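Local coordinates for protein LP04448p (Drosophila melanogaster, PDB 4QMH) that probably binds tubulin through its array of TOG domains and drives microtubule polymerization as a member of the XMAP215 family, at residues 104-109 and 116-121; 133-138 and 169-174; 141-146 and 153-158; 177-182 and 203-208; 181-186 and 196-201. All coordinates share one frame; numbering follows the deposited sequence.

Contact 1. Residues 104-109 and 116-121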
# COMPACT_ATOMS: atom_id res chain seq x y z
N LEU A 104 3.34 2.27 1.23
CA LEU A 104 3.15 3.15 0.09
C LEU A 104 4.25 4.19 0.06
O LEU A 104 4.75 4.55 -1.00
CB LEU A 104 1.78 3.83 0.16
CG LEU A 104 0.55 2.97 -0.11
CD1 LEU A 104 -0.71 3.78 0.15
CD2 LEU A 104 0.58 2.40 -1.54
N HIS A 105 4.60 4.70 1.23
CA HIS A 105 5.60 5.73 1.27
C HIS A 105 6.96 5.21 0.79
O HIS A 105 7.70 5.93 0.12
CB HIS A 105 5.71 6.32 2.67
CG HIS A 105 6.52 7.58 2.70
ND1 HIS A 105 6.05 8.77 2.20
CD2 HIS A 105 7.78 7.81 3.13
CE1 HIS A 105 6.99 9.70 2.35
NE2 HIS A 105 8.04 9.14 2.91
N ALA A 106 7.27 3.95 1.10
CA ALA A 106 8.53 3.37 0.67
C ALA A 106 8.58 3.13 -0.84
O ALA A 106 9.65 2.93 -1.41
CB ALA A 106 8.80 2.05 1.42
N LEU A 107 7.41 3.12 -1.49
CA LEU A 107 7.36 3.00 -2.95
C LEU A 107 8.02 4.19 -3.63
O LEU A 107 8.29 4.15 -4.83
CB LEU A 107 5.92 2.91 -3.46
CG LEU A 107 5.16 1.62 -3.24
CD1 LEU A 107 3.75 1.78 -3.81
CD2 LEU A 107 5.86 0.44 -3.90
N GLY A 108 8.23 5.26 -2.88
CA GLY A 108 8.86 6.46 -3.42
C GLY A 108 10.37 6.48 -3.26
O GLY A 108 11.02 7.46 -3.63
N ASP A 109 10.92 5.41 -2.72
CA ASP A 109 12.34 5.36 -2.39
C ASP A 109 13.18 5.50 -3.66
O ASP A 109 12.78 5.04 -4.73
CB ASP A 109 12.69 4.05 -1.69
CG ASP A 109 14.03 4.11 -0.98
OD1 ASP A 109 15.07 3.94 -1.65
OD2 ASP A 109 14.04 4.32 0.25
N ALA A 116 10.97 -2.43 -4.26
CA ALA A 116 10.57 -3.82 -4.50
C ALA A 116 10.14 -4.51 -3.22
O ALA A 116 9.17 -5.27 -3.19
CB ALA A 116 11.72 -4.60 -5.15
N ALA A 117 10.89 -4.25 -2.15
CA ALA A 117 10.52 -4.75 -0.83
C ALA A 117 9.16 -4.21 -0.43
O ALA A 117 8.33 -4.93 0.13
CB ALA A 117 11.58 -4.36 0.20
N ALA A 118 8.91 -2.93 -0.74
CA ALA A 118 7.65 -2.31 -0.39
C ALA A 118 6.51 -2.96 -1.19
O ALA A 118 5.45 -3.26 -0.64
CB ALA A 118 7.71 -0.81 -0.66
N LEU A 119 6.73 -3.18 -2.48
CA LEU A 119 5.73 -3.83 -3.33
C LEU A 119 5.43 -5.24 -2.84
O LEU A 119 4.29 -5.69 -2.86
CB LEU A 119 6.21 -3.87 -4.78
CG LEU A 119 6.01 -2.62 -5.61
CD1 LEU A 119 6.63 -2.78 -6.99
CD2 LEU A 119 4.51 -2.29 -5.73
N ASN A 120 6.47 -5.94 -2.40
CA ASN A 120 6.32 -7.32 -1.92
C ASN A 120 5.49 -7.39 -0.65
O ASN A 120 4.69 -8.31 -0.47
CB ASN A 120 7.69 -7.94 -1.68
CG ASN A 120 8.44 -8.20 -2.96
OD1 ASN A 120 7.84 -8.43 -4.01
ND2 ASN A 120 9.76 -8.18 -2.89
N CYS A 121 5.71 -6.44 0.25
CA CYS A 121 4.88 -6.32 1.44
C CYS A 121 3.44 -6.09 1.05
O CYS A 121 2.53 -6.74 1.58
CB CYS A 121 5.31 -5.15 2.31
SG CYS A 121 6.57 -5.56 3.50
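Leu107 reaches across to Ala118 and Leu119. A type I beta turn runs from Ala106 to Asp109, and Asp109 N bonds to Ala106 O at 3.1 Å. Leu107 CB stands back from the other segment. CG lies beside the backbone N (chi1 -73°), which sends the fork of the side chain on toward helix 112-129. The two branches then part. CD1 turns back and packs against Leu104 CD2 at 3.9 Å. CD2 goes across and meets Leu119 CG at 3.5 Å. The same methyl also lies 3.6 Å from Leu119 CD2, so it sits close against the branching carbon and one arm of that leucine. The two leucine side chains cross at about a right angle. On its other flank Leu107 CD2 touches Ala118 CB at 3.9 Å. Ala118 CB in turn meets Ala106 CB at 3.7 Å, methyl to methyl. Small residues on both segments let the backbones come close, with 5.8 Å between Ala106 CA and Ala118 CA. No hydrogen bond joins the segments. The contact closes a short helical hairpin of an alpha solenoid, as in other TOG domains. Helix 149-162 packs alongside, with Glu154 against both Leu107 and Leu119, while helix 71-88 meets Ala117 and Cys121.

Contact 2. Residues 133-138 and 169-174. With SO4 (sulfate ion), chain B.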
# COMPACT_ATOMS: atom_id res chain seq x y z
N GLU A 133 -8.88 -4.14 2.10
CA GLU A 133 -8.48 -3.16 3.11
C GLU A 133 -7.57 -2.06 2.59
O GLU A 133 -7.41 -1.04 3.27
CB GLU A 133 -7.82 -3.84 4.32
CG GLU A 133 -8.81 -4.51 5.25
CD GLU A 133 -9.36 -5.78 4.65
OE1 GLU A 133 -8.70 -6.35 3.75
OE2 GLU A 133 -10.44 -6.22 5.08
N PHE A 134 -6.98 -2.24 1.40
CA PHE A 134 -6.12 -1.20 0.82
C PHE A 134 -6.95 -0.04 0.27
O PHE A 134 -6.44 1.08 0.10
CB PHE A 134 -5.28 -1.75 -0.33
CG PHE A 134 -4.25 -2.77 0.08
CD1 PHE A 134 -3.62 -2.69 1.31
CD2 PHE A 134 -3.91 -3.80 -0.78
CE1 PHE A 134 -2.67 -3.64 1.67
CE2 PHE A 134 -2.96 -4.75 -0.43
CZ PHE A 134 -2.34 -4.67 0.79
N PHE A 135 -8.20 -0.32 -0.07
CA PHE A 135 -9.06 0.64 -0.76
C PHE A 135 -10.05 1.29 0.20
O PHE A 135 -11.26 1.24 0.02
CB PHE A 135 -9.76 -0.06 -1.94
CG PHE A 135 -8.80 -0.52 -2.99
CD1 PHE A 135 -8.32 0.37 -3.94
CD2 PHE A 135 -8.33 -1.82 -3.00
CE1 PHE A 135 -7.40 -0.05 -4.91
CE2 PHE A 135 -7.40 -2.24 -3.95
CZ PHE A 135 -6.94 -1.34 -4.92
N GLU A 136 -9.47 1.92 1.22
CA GLU A 136 -10.21 2.57 2.28
C GLU A 136 -9.45 3.80 2.76
O GLU A 136 -8.22 3.84 2.69
CB GLU A 136 -10.40 1.62 3.47
CG GLU A 136 -11.19 0.36 3.12
CD GLU A 136 -11.90 -0.24 4.33
OE1 GLU A 136 -11.86 0.37 5.40
OE2 GLU A 136 -12.50 -1.33 4.19
N SER A 137 -10.20 4.79 3.22
CA SER A 137 -9.66 5.94 3.93
C SER A 137 -8.70 6.80 3.13
O SER A 137 -7.94 7.57 3.70
CB SER A 137 -9.00 5.47 5.24
OG SER A 137 -9.95 4.80 6.04
N GLU A 138 -8.78 6.67 1.81
CA GLU A 138 -7.97 7.46 0.88
C GLU A 138 -6.47 7.30 1.09
O GLU A 138 -5.71 8.22 0.84
CB GLU A 138 -8.37 8.94 0.90
CG GLU A 138 -9.81 9.15 0.42
CD GLU A 138 -10.23 10.62 0.32
OE1 GLU A 138 -9.37 11.52 0.41
OE2 GLU A 138 -11.44 10.88 0.13
N LYS A 169 -16.78 -6.30 -5.27
CA LYS A 169 -17.04 -6.39 -3.83
C LYS A 169 -15.79 -6.12 -2.99
O LYS A 169 -15.90 -5.80 -1.80
CB LYS A 169 -17.61 -7.77 -3.47
CG LYS A 169 -16.56 -8.75 -2.93
CD LYS A 169 -17.04 -10.19 -3.07
CE LYS A 169 -16.93 -10.66 -4.51
NZ LYS A 169 -17.79 -11.83 -4.80
N SER A 170 -14.62 -6.25 -3.61
CA SER A 170 -13.35 -6.10 -2.91
C SER A 170 -12.80 -4.69 -3.00
O SER A 170 -11.71 -4.40 -2.51
CB SER A 170 -12.31 -7.07 -3.47
OG SER A 170 -12.75 -8.41 -3.38
N VAL A 171 -13.56 -3.80 -3.63
CA VAL A 171 -13.06 -2.46 -3.89
C VAL A 171 -14.15 -1.43 -3.63
O VAL A 171 -15.20 -1.44 -4.26
CB VAL A 171 -12.58 -2.31 -5.35
CG1 VAL A 171 -12.01 -0.91 -5.57
CG2 VAL A 171 -11.56 -3.38 -5.69
N SER A 172 -13.88 -0.55 -2.68
CA SER A 172 -14.76 0.57 -2.40
C SER A 172 -14.82 1.51 -3.61
O SER A 172 -13.81 2.08 -4.01
CB SER A 172 -14.27 1.33 -1.16
OG SER A 172 -14.84 2.62 -1.09
N LYS A 173 -16.01 1.70 -4.18
CA LYS A 173 -16.15 2.62 -5.30
C LYS A 173 -15.77 4.03 -4.90
O LYS A 173 -15.17 4.77 -5.69
CB LYS A 173 -17.58 2.63 -5.84
CG LYS A 173 -17.97 1.35 -6.54
CD LYS A 173 -19.39 1.41 -7.08
CE LYS A 173 -19.60 2.61 -8.00
NZ LYS A 173 -20.98 2.64 -8.53
N GLU A 174 -16.13 4.41 -3.68
CA GLU A 174 -15.86 5.76 -3.23
C GLU A 174 -14.36 6.00 -3.13
O GLU A 174 -13.89 7.10 -3.43
CB GLU A 174 -16.51 6.01 -1.86
CG GLU A 174 -16.29 7.41 -1.32
CD GLU A 174 -16.73 8.52 -2.27
OE1 GLU A 174 -17.62 8.29 -3.13
OE2 GLU A 174 -16.18 9.63 -2.17
S SO4 B . -9.74 -9.69 -1.97
O1 SO4 B . -9.88 -10.92 -1.17
O2 SO4 B . -8.37 -9.57 -2.45
O3 SO4 B . -10.63 -9.77 -3.14
O4 SO4 B . -10.10 -8.54 -1.14
O HOH W 1 -12.42 -1.51 -0.12
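Phe135 O is joined to Ser172 through one bridging water. The water donates to Phe135 O at 3.0 Å and accepts from Ser172 N at 3.1 Å. The same carbonyl oxygen also lies 3.2 Å from Ser172 CB, a close packing contact. Ser172 OG turns away to other work. It is anti to its own backbone N (chi1 163°), at the N-cap position of helix 173-186, and bonds to Asp175 N. The carboxylate of Asp175 reaches the other segment as well, where its OD1 accepts from Glu138 N at the N-cap of helix 139-145. Two helix starts of the TOG solenoid are thus tied together at the loops between helices. Beside this polar link lies an apolar one. Val171 CG1 sits over one face of the Phe135 ring, offset toward its rim, and is 4.1 Å from Phe135 CG. Leu163, Leu166, Ile176 and Met179 also pack on this ring, which makes it part of the core under the loops. Ser170 O comes within 4.3 Å of Phe135 CD2 at an oblique angle, and this buried oxygen has no polar partner in the model. Ser170 OG faces the other way. It is modelled as donating to sulfate O3, at a distance too short to be relied on. The ion probably comes from the crystallisation liquor, and Tyr131 N binds it too.

Contact 3. Residues 141-146 and 153-158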
# COMPACT_ATOMS: atom_id res chain seq x y z
N ALA A 141 -5.01 7.55 -2.50
CA ALA A 141 -5.12 8.92 -2.98
C ALA A 141 -4.17 9.87 -2.24
O ALA A 141 -3.58 10.76 -2.85
CB ALA A 141 -6.55 9.42 -2.87
N ASP A 142 -4.02 9.68 -0.94
CA ASP A 142 -3.13 10.55 -0.17
C ASP A 142 -1.68 10.35 -0.60
O ASP A 142 -0.89 11.31 -0.62
CB ASP A 142 -3.28 10.30 1.33
CG ASP A 142 -4.48 11.01 1.93
OD1 ASP A 142 -5.01 11.94 1.29
OD2 ASP A 142 -4.88 10.64 3.05
N ALA A 143 -1.31 9.12 -0.94
CA ALA A 143 0.05 8.87 -1.42
C ALA A 143 0.26 9.48 -2.81
O ALA A 143 1.31 10.02 -3.11
CB ALA A 143 0.35 7.37 -1.44
N LEU A 144 -0.76 9.40 -3.66
CA LEU A 144 -0.65 9.95 -5.01
C LEU A 144 -0.55 11.47 -4.96
O LEU A 144 0.22 12.09 -5.70
CB LEU A 144 -1.86 9.53 -5.85
CG LEU A 144 -1.93 8.05 -6.24
CD1 LEU A 144 -3.33 7.71 -6.78
CD2 LEU A 144 -0.85 7.69 -7.28
N LYS A 145 -1.34 12.07 -4.07
CA LYS A 145 -1.48 13.52 -3.96
C LYS A 145 -0.14 14.24 -3.87
O LYS A 145 0.23 15.00 -4.77
CB LYS A 145 -2.35 13.85 -2.73
CG LYS A 145 -2.56 15.32 -2.47
CD LYS A 145 -3.47 15.51 -1.26
CE LYS A 145 -3.94 16.95 -1.11
NZ LYS A 145 -2.81 17.90 -0.93
N GLY A 146 0.60 14.02 -2.79
CA GLY A 146 1.85 14.73 -2.64
C GLY A 146 3.03 13.95 -3.17
O GLY A 146 4.18 14.24 -2.86
N THR A 153 4.94 6.61 -10.18
CA THR A 153 5.25 5.57 -11.16
C THR A 153 4.88 4.18 -10.65
O THR A 153 4.16 3.44 -11.31
CB THR A 153 6.72 5.61 -11.56
OG1 THR A 153 7.03 6.90 -12.10
CG2 THR A 153 7.02 4.53 -12.62
N GLU A 154 5.36 3.84 -9.45
CA GLU A 154 5.11 2.51 -8.90
C GLU A 154 3.63 2.30 -8.60
O GLU A 154 3.09 1.23 -8.85
CB GLU A 154 5.89 2.27 -7.61
CG GLU A 154 7.39 2.30 -7.75
CD GLU A 154 7.96 1.13 -8.52
OE1 GLU A 154 7.28 0.09 -8.65
OE2 GLU A 154 9.10 1.25 -9.00
N LEU A 155 2.99 3.34 -8.06
CA LEU A 155 1.62 3.18 -7.57
C LEU A 155 0.61 3.08 -8.71
O LEU A 155 -0.30 2.25 -8.66
CB LEU A 155 1.27 4.30 -6.58
CG LEU A 155 -0.02 4.12 -5.79
CD1 LEU A 155 -0.17 2.68 -5.26
CD2 LEU A 155 -0.05 5.13 -4.65
N TRP A 156 0.77 3.89 -9.75
CA TRP A 156 -0.08 3.71 -10.92
C TRP A 156 0.14 2.35 -11.60
O TRP A 156 -0.80 1.76 -12.12
CB TRP A 156 0.10 4.85 -11.93
CG TRP A 156 -0.58 6.13 -11.51
CD1 TRP A 156 0.01 7.35 -11.33
CD2 TRP A 156 -1.98 6.32 -11.23
NE1 TRP A 156 -0.92 8.28 -10.96
CE2 TRP A 156 -2.15 7.68 -10.88
CE3 TRP A 156 -3.09 5.48 -11.23
CZ2 TRP A 156 -3.40 8.21 -10.54
CZ3 TRP A 156 -4.33 6.00 -10.89
CH2 TRP A 156 -4.47 7.36 -10.55
N ALA A 157 1.37 1.85 -11.60
CA ALA A 157 1.63 0.54 -12.21
C ALA A 157 0.89 -0.52 -11.42
O ALA A 157 0.31 -1.45 -11.98
CB ALA A 157 3.11 0.23 -12.21
N TRP A 158 0.92 -0.38 -10.09
CA TRP A 158 0.30 -1.36 -9.22
C TRP A 158 -1.21 -1.33 -9.38
O TRP A 158 -1.85 -2.36 -9.49
CB TRP A 158 0.70 -1.11 -7.77
CG TRP A 158 0.12 -2.08 -6.77
CD1 TRP A 158 0.58 -3.33 -6.47
CD2 TRP A 158 -1.01 -1.85 -5.92
NE1 TRP A 158 -0.20 -3.91 -5.48
CE2 TRP A 158 -1.19 -3.02 -5.14
CE3 TRP A 158 -1.89 -0.78 -5.75
CZ2 TRP A 158 -2.21 -3.14 -4.20
CZ3 TRP A 158 -2.91 -0.90 -4.82
CH2 TRP A 158 -3.06 -2.07 -4.06
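Leu144 and Leu155 meet through different first torsions. Leu144 CG lies beside its backbone N (chi1 -71°), whereas Leu155 CG is anti to its own. Both side chains then point into the gap of an antiparallel helical hairpin, the building pattern of the TOG alpha solenoid. The short helical segments 141-145 and 153-158 come within 10.5 Å at their axes and run at 142° to each other. That spacing is filled by side chains. Leu155 CD2 is 3.8 Å from Leu144 CD2, and it also touches Ala143 CB at 3.9 Å. Leu144 is held between Leu155 and Trp156. Both of its methyls lie against the indole, and its side chain crosses that of Trp156 at about a right angle. CD2 makes a CH-pi contact over the face of the five-membered ring, 3.9 Å from the centroid and 22° off the normal. CD1 reaches the six-membered ring, with Trp156 CZ2 at 3.8 Å. Replacing Trp156 with an alanine would probably leave both Leu144 methyls without their aromatic floor and His186 ND1 without the indole N-H that it accepts. Helix 96-106 adds Leu104 against Ala143 and Leu155. Leu183 of helix 173-186 and Ala201 of helix 192-209 pack on the indole. The ring nitrogen is both packed and bonded: Trp156 NE1 lies 3.7 Å from Leu144 CD2 and gives its N-H to His186 ND1, with the two ring planes nearly perpendicular.

Contact 4. Residues 177-182 and 203-208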
# COMPACT_ATOMS: atom_id res chain seq x y z
N HIS A 177 -13.13 6.60 -6.54
CA HIS A 177 -13.46 7.98 -6.88
C HIS A 177 -12.40 8.97 -6.39
O HIS A 177 -12.09 9.95 -7.06
CB HIS A 177 -14.82 8.39 -6.31
CG HIS A 177 -15.98 8.10 -7.21
ND1 HIS A 177 -16.31 8.90 -8.29
CD2 HIS A 177 -16.91 7.11 -7.18
CE1 HIS A 177 -17.38 8.41 -8.88
NE2 HIS A 177 -17.76 7.32 -8.24
N SER A 178 -11.85 8.73 -5.20
CA SER A 178 -10.87 9.65 -4.63
C SER A 178 -9.58 9.70 -5.45
O SER A 178 -8.81 10.65 -5.33
CB SER A 178 -10.57 9.29 -3.17
OG SER A 178 -9.77 8.12 -3.07
N MET A 179 -9.36 8.69 -6.28
CA MET A 179 -8.15 8.63 -7.11
C MET A 179 -8.33 9.40 -8.41
O MET A 179 -7.36 9.74 -9.08
CB MET A 179 -7.81 7.18 -7.45
CG MET A 179 -7.63 6.30 -6.22
SD MET A 179 -7.40 4.60 -6.72
CE MET A 179 -7.54 3.85 -5.10
N VAL A 180 -9.57 9.67 -8.77
CA VAL A 180 -9.84 10.23 -10.10
C VAL A 180 -9.19 11.60 -10.38
O VAL A 180 -8.64 11.81 -11.46
CB VAL A 180 -11.36 10.24 -10.40
CG1 VAL A 180 -11.63 11.05 -11.67
CG2 VAL A 180 -11.89 8.82 -10.55
N PRO A 181 -9.22 12.53 -9.42
CA PRO A 181 -8.53 13.79 -9.70
C PRO A 181 -7.04 13.59 -9.97
O PRO A 181 -6.45 14.31 -10.78
CB PRO A 181 -8.73 14.60 -8.41
CG PRO A 181 -9.99 14.05 -7.83
CD PRO A 181 -9.97 12.58 -8.15
N HIS A 182 -6.44 12.61 -9.30
CA HIS A 182 -5.01 12.37 -9.47
C HIS A 182 -4.78 11.68 -10.81
O HIS A 182 -3.82 11.98 -11.50
CB HIS A 182 -4.47 11.55 -8.31
CG HIS A 182 -4.81 12.14 -6.98
ND1 HIS A 182 -4.28 13.33 -6.53
CD2 HIS A 182 -5.66 11.71 -6.02
CE1 HIS A 182 -4.77 13.60 -5.34
NE2 HIS A 182 -5.61 12.64 -5.00
N LEU A 203 -8.09 2.02 -17.61
CA LEU A 203 -9.02 0.90 -17.78
C LEU A 203 -9.39 0.27 -16.44
O LEU A 203 -10.56 0.01 -16.17
CB LEU A 203 -8.44 -0.16 -18.72
CG LEU A 203 -9.32 -1.40 -18.91
CD1 LEU A 203 -10.66 -1.00 -19.53
CD2 LEU A 203 -8.60 -2.43 -19.78
N GLY A 204 -8.39 0.03 -15.60
CA GLY A 204 -8.64 -0.51 -14.28
C GLY A 204 -9.60 0.31 -13.45
O GLY A 204 -10.48 -0.24 -12.80
N ILE A 205 -9.40 1.63 -13.42
CA ILE A 205 -10.32 2.53 -12.72
C ILE A 205 -11.72 2.42 -13.31
O ILE A 205 -12.71 2.30 -12.59
CB ILE A 205 -9.84 4.01 -12.81
CG1 ILE A 205 -8.43 4.16 -12.19
CG2 ILE A 205 -10.86 4.95 -12.17
CD1 ILE A 205 -8.41 4.19 -10.68
N MET A 206 -11.80 2.45 -14.64
CA MET A 206 -13.11 2.40 -15.29
C MET A 206 -13.85 1.08 -15.06
O MET A 206 -15.08 1.06 -15.05
CB MET A 206 -12.96 2.65 -16.79
CG MET A 206 -14.29 2.97 -17.47
SD MET A 206 -14.07 3.32 -19.21
CE MET A 206 -13.31 4.94 -19.12
N ILE A 207 -13.11 -0.01 -14.91
CA ILE A 207 -13.74 -1.30 -14.64
C ILE A 207 -14.58 -1.22 -13.36
O ILE A 207 -15.63 -1.86 -13.25
CB ILE A 207 -12.70 -2.43 -14.54
CG1 ILE A 207 -12.28 -2.86 -15.95
CG2 ILE A 207 -13.23 -3.62 -13.73
CD1 ILE A 207 -11.06 -3.76 -15.97
N HIS A 208 -14.15 -0.39 -12.42
CA HIS A 208 -14.87 -0.22 -11.16
C HIS A 208 -15.87 0.93 -11.12
O HIS A 208 -16.89 0.84 -10.45
CB HIS A 208 -13.87 -0.12 -9.99
CG HIS A 208 -13.11 -1.39 -9.77
ND1 HIS A 208 -13.55 -2.38 -8.91
CD2 HIS A 208 -11.97 -1.86 -10.34
CE1 HIS A 208 -12.71 -3.39 -8.95
NE2 HIS A 208 -11.74 -3.10 -9.80
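No ring comes between Met179, Val180 and Ile205, which make this contact with aliphatic groups and a sulfur. The flat group beside them is His208. Its ring takes Gly204 O, one helical turn back, at the edge and in the ring plane. Its NE2 bonds to Leu163 O, which should help fix the rotation of the ring. Across the contact, Ile205 is the shared partner. CG1 stands beside the backbone N (chi1 -59°) and CG2 is anti to that N, so the two branches serve different neighbours. CD1, at the end of the longer branch, lies 4.1 Å from Met179 SD. CG2 faces Val180 CG2 at a looser 4.3 Å. The Met179 chain is extended beyond CG, and its sulfur therefore reaches well out from its helix. The CA atoms of Val180 and Ile205 are 8.1 Å apart, so side chains alone bridge these two segments. Helix 173-186 is kinked here, where Pro181 has no N-H to give. Around the pair, Ile140 of helix 139-145 and Phe135 of the preceding loop pack on Met179, while helix 211-221 sets Ala217 on Val180 and Met214 on Ile205.

Contact 5. Residues 181-186 and 196-201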
# COMPACT_ATOMS: atom_id res chain seq x y z
N PRO A 181 -9.22 12.53 -9.42
CA PRO A 181 -8.53 13.79 -9.70
C PRO A 181 -7.04 13.59 -9.97
O PRO A 181 -6.45 14.31 -10.78
CB PRO A 181 -8.73 14.60 -8.41
CG PRO A 181 -9.99 14.05 -7.83
CD PRO A 181 -9.97 12.58 -8.15
N HIS A 182 -6.44 12.61 -9.30
CA HIS A 182 -5.01 12.37 -9.47
C HIS A 182 -4.78 11.68 -10.81
O HIS A 182 -3.82 11.98 -11.50
CB HIS A 182 -4.47 11.55 -8.31
CG HIS A 182 -4.81 12.14 -6.98
ND1 HIS A 182 -4.28 13.33 -6.53
CD2 HIS A 182 -5.66 11.71 -6.02
CE1 HIS A 182 -4.77 13.60 -5.34
NE2 HIS A 182 -5.61 12.64 -5.00
N LEU A 183 -5.69 10.79 -11.19
CA LEU A 183 -5.58 10.15 -12.49
C LEU A 183 -5.62 11.22 -13.58
O LEU A 183 -4.82 11.21 -14.51
CB LEU A 183 -6.75 9.19 -12.68
CG LEU A 183 -6.79 8.48 -14.04
CD1 LEU A 183 -5.65 7.50 -14.13
CD2 LEU A 183 -8.12 7.76 -14.16
N TYR A 184 -6.56 12.16 -13.46
CA TYR A 184 -6.75 13.17 -14.51
C TYR A 184 -5.57 14.13 -14.62
O TYR A 184 -5.25 14.63 -15.70
CB TYR A 184 -8.07 13.93 -14.31
CG TYR A 184 -9.30 13.09 -14.59
CD1 TYR A 184 -9.18 11.80 -15.11
CD2 TYR A 184 -10.58 13.59 -14.36
CE1 TYR A 184 -10.30 11.03 -15.37
CE2 TYR A 184 -11.71 12.82 -14.62
CZ TYR A 184 -11.56 11.54 -15.13
OH TYR A 184 -12.67 10.77 -15.39
N ALA A 185 -4.90 14.38 -13.50
CA ALA A 185 -3.68 15.19 -13.55
C ALA A 185 -2.50 14.39 -14.10
O ALA A 185 -1.74 14.89 -14.93
CB ALA A 185 -3.35 15.71 -12.17
N HIS A 186 -2.36 13.15 -13.64
CA HIS A 186 -1.16 12.37 -13.95
C HIS A 186 -1.13 11.79 -15.36
O HIS A 186 -0.06 11.48 -15.87
CB HIS A 186 -0.92 11.29 -12.88
CG HIS A 186 -0.72 11.85 -11.51
ND1 HIS A 186 -0.74 11.08 -10.37
CD2 HIS A 186 -0.52 13.12 -11.09
CE1 HIS A 186 -0.55 11.84 -9.31
NE2 HIS A 186 -0.42 13.10 -9.72
N LYS A 196 2.83 7.36 -18.61
CA LYS A 196 2.62 6.03 -19.17
C LYS A 196 1.81 5.16 -18.22
O LYS A 196 0.83 4.53 -18.62
CB LYS A 196 3.97 5.36 -19.49
CG LYS A 196 3.84 3.91 -19.92
CD LYS A 196 5.21 3.36 -20.33
CE LYS A 196 5.10 1.92 -20.83
NZ LYS A 196 4.73 0.99 -19.72
N ASN A 197 2.20 5.14 -16.96
CA ASN A 197 1.56 4.26 -16.01
C ASN A 197 0.14 4.73 -15.63
O ASN A 197 -0.76 3.92 -15.45
CB ASN A 197 2.45 4.07 -14.77
CG ASN A 197 3.70 3.27 -15.09
OD1 ASN A 197 3.90 2.84 -16.23
ND2 ASN A 197 4.55 3.06 -14.10
N ALA A 198 -0.06 6.04 -15.52
CA ALA A 198 -1.41 6.54 -15.22
C ALA A 198 -2.38 6.23 -16.37
O ALA A 198 -3.53 5.80 -16.15
CB ALA A 198 -1.38 8.02 -14.89
N ASN A 199 -1.92 6.39 -17.61
CA ASN A 199 -2.76 6.02 -18.74
C ASN A 199 -3.12 4.54 -18.72
O ASN A 199 -4.26 4.17 -19.03
CB ASN A 199 -2.10 6.40 -20.07
CG ASN A 199 -2.33 7.86 -20.42
OD1 ASN A 199 -3.39 8.22 -20.92
ND2 ASN A 199 -1.34 8.70 -20.15
N GLU A 200 -2.17 3.70 -18.33
CA GLU A 200 -2.42 2.26 -18.25
C GLU A 200 -3.43 1.91 -17.17
O GLU A 200 -4.05 0.87 -17.22
CB GLU A 200 -1.11 1.50 -18.04
CG GLU A 200 -0.17 1.61 -19.23
CD GLU A 200 1.06 0.75 -19.08
OE1 GLU A 200 1.14 -0.02 -18.10
OE2 GLU A 200 1.93 0.83 -19.97
N ALA A 201 -3.59 2.81 -16.20
CA ALA A 201 -4.49 2.57 -15.07
C ALA A 201 -5.92 3.02 -15.38
O ALA A 201 -6.84 2.73 -14.63
CB ALA A 201 -3.97 3.30 -13.83
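Ala198 is the residue that Leu183 and His186 close upon. Its CB points at the backbone of His186, 3.8 Å from His186 C, and it also meets His186 CB at 3.9 Å. With only a methyl in the way, the CA atoms of Ala198 and His186 come within 6.0 Å. Leu183 approaches on the carbonyl side. Its CG is anti to the backbone N (chi1 178°), and CD1 comes to 3.4 Å from Ala198 O. That oxygen also accepts from Ala201 N at 3.0 Å. In the next shell, His182 O sits 3.1 Å above one face of the His186 ring, offset toward its rim, while also accepting from His186 N. His186 ND1 takes the N-H of Trp156. Trp156 and Met214 pack on Leu183. Farther out, Tyr184 OH bonds to Met214 O and ties helix 173-186 to helix 211-221. On the far flank of helix 192-209, Lys196 NZ forms a salt bridge to Glu200 OE2 at 2.8 Å, on the syn side and 34° out of the carboxylate plane. Helices running in roughly opposite directions, joined by a short loop and packed closely near it, are typical of the hairpins that build HEAT-like TOG domains.

In the fold
The contacts follow the solenoid along its length. Contacts 1 and 3, with centres 11 Å apart, touch where Leu104 CD2 meets Leu155 CD1 at 3.8 Å. Contact 3 continues into contact 5, where Trp156 NE1 and His186 ND1 are 2.9 Å apart and Thr153 O and Asn197 ND2 are 2.8 Å apart. Contacts 4 and 5 lie on the same two helices, 173-186 and 192-209, with centres 9 Å apart. Contact 2 joins the inter-helix loops and meets contact 4 through Phe135 CD1 and Met179 CE, at 3.7 Å. Contacts 1 and 4 do not touch; their centres are 21 Å apart. The sulfate is bound at contact 2.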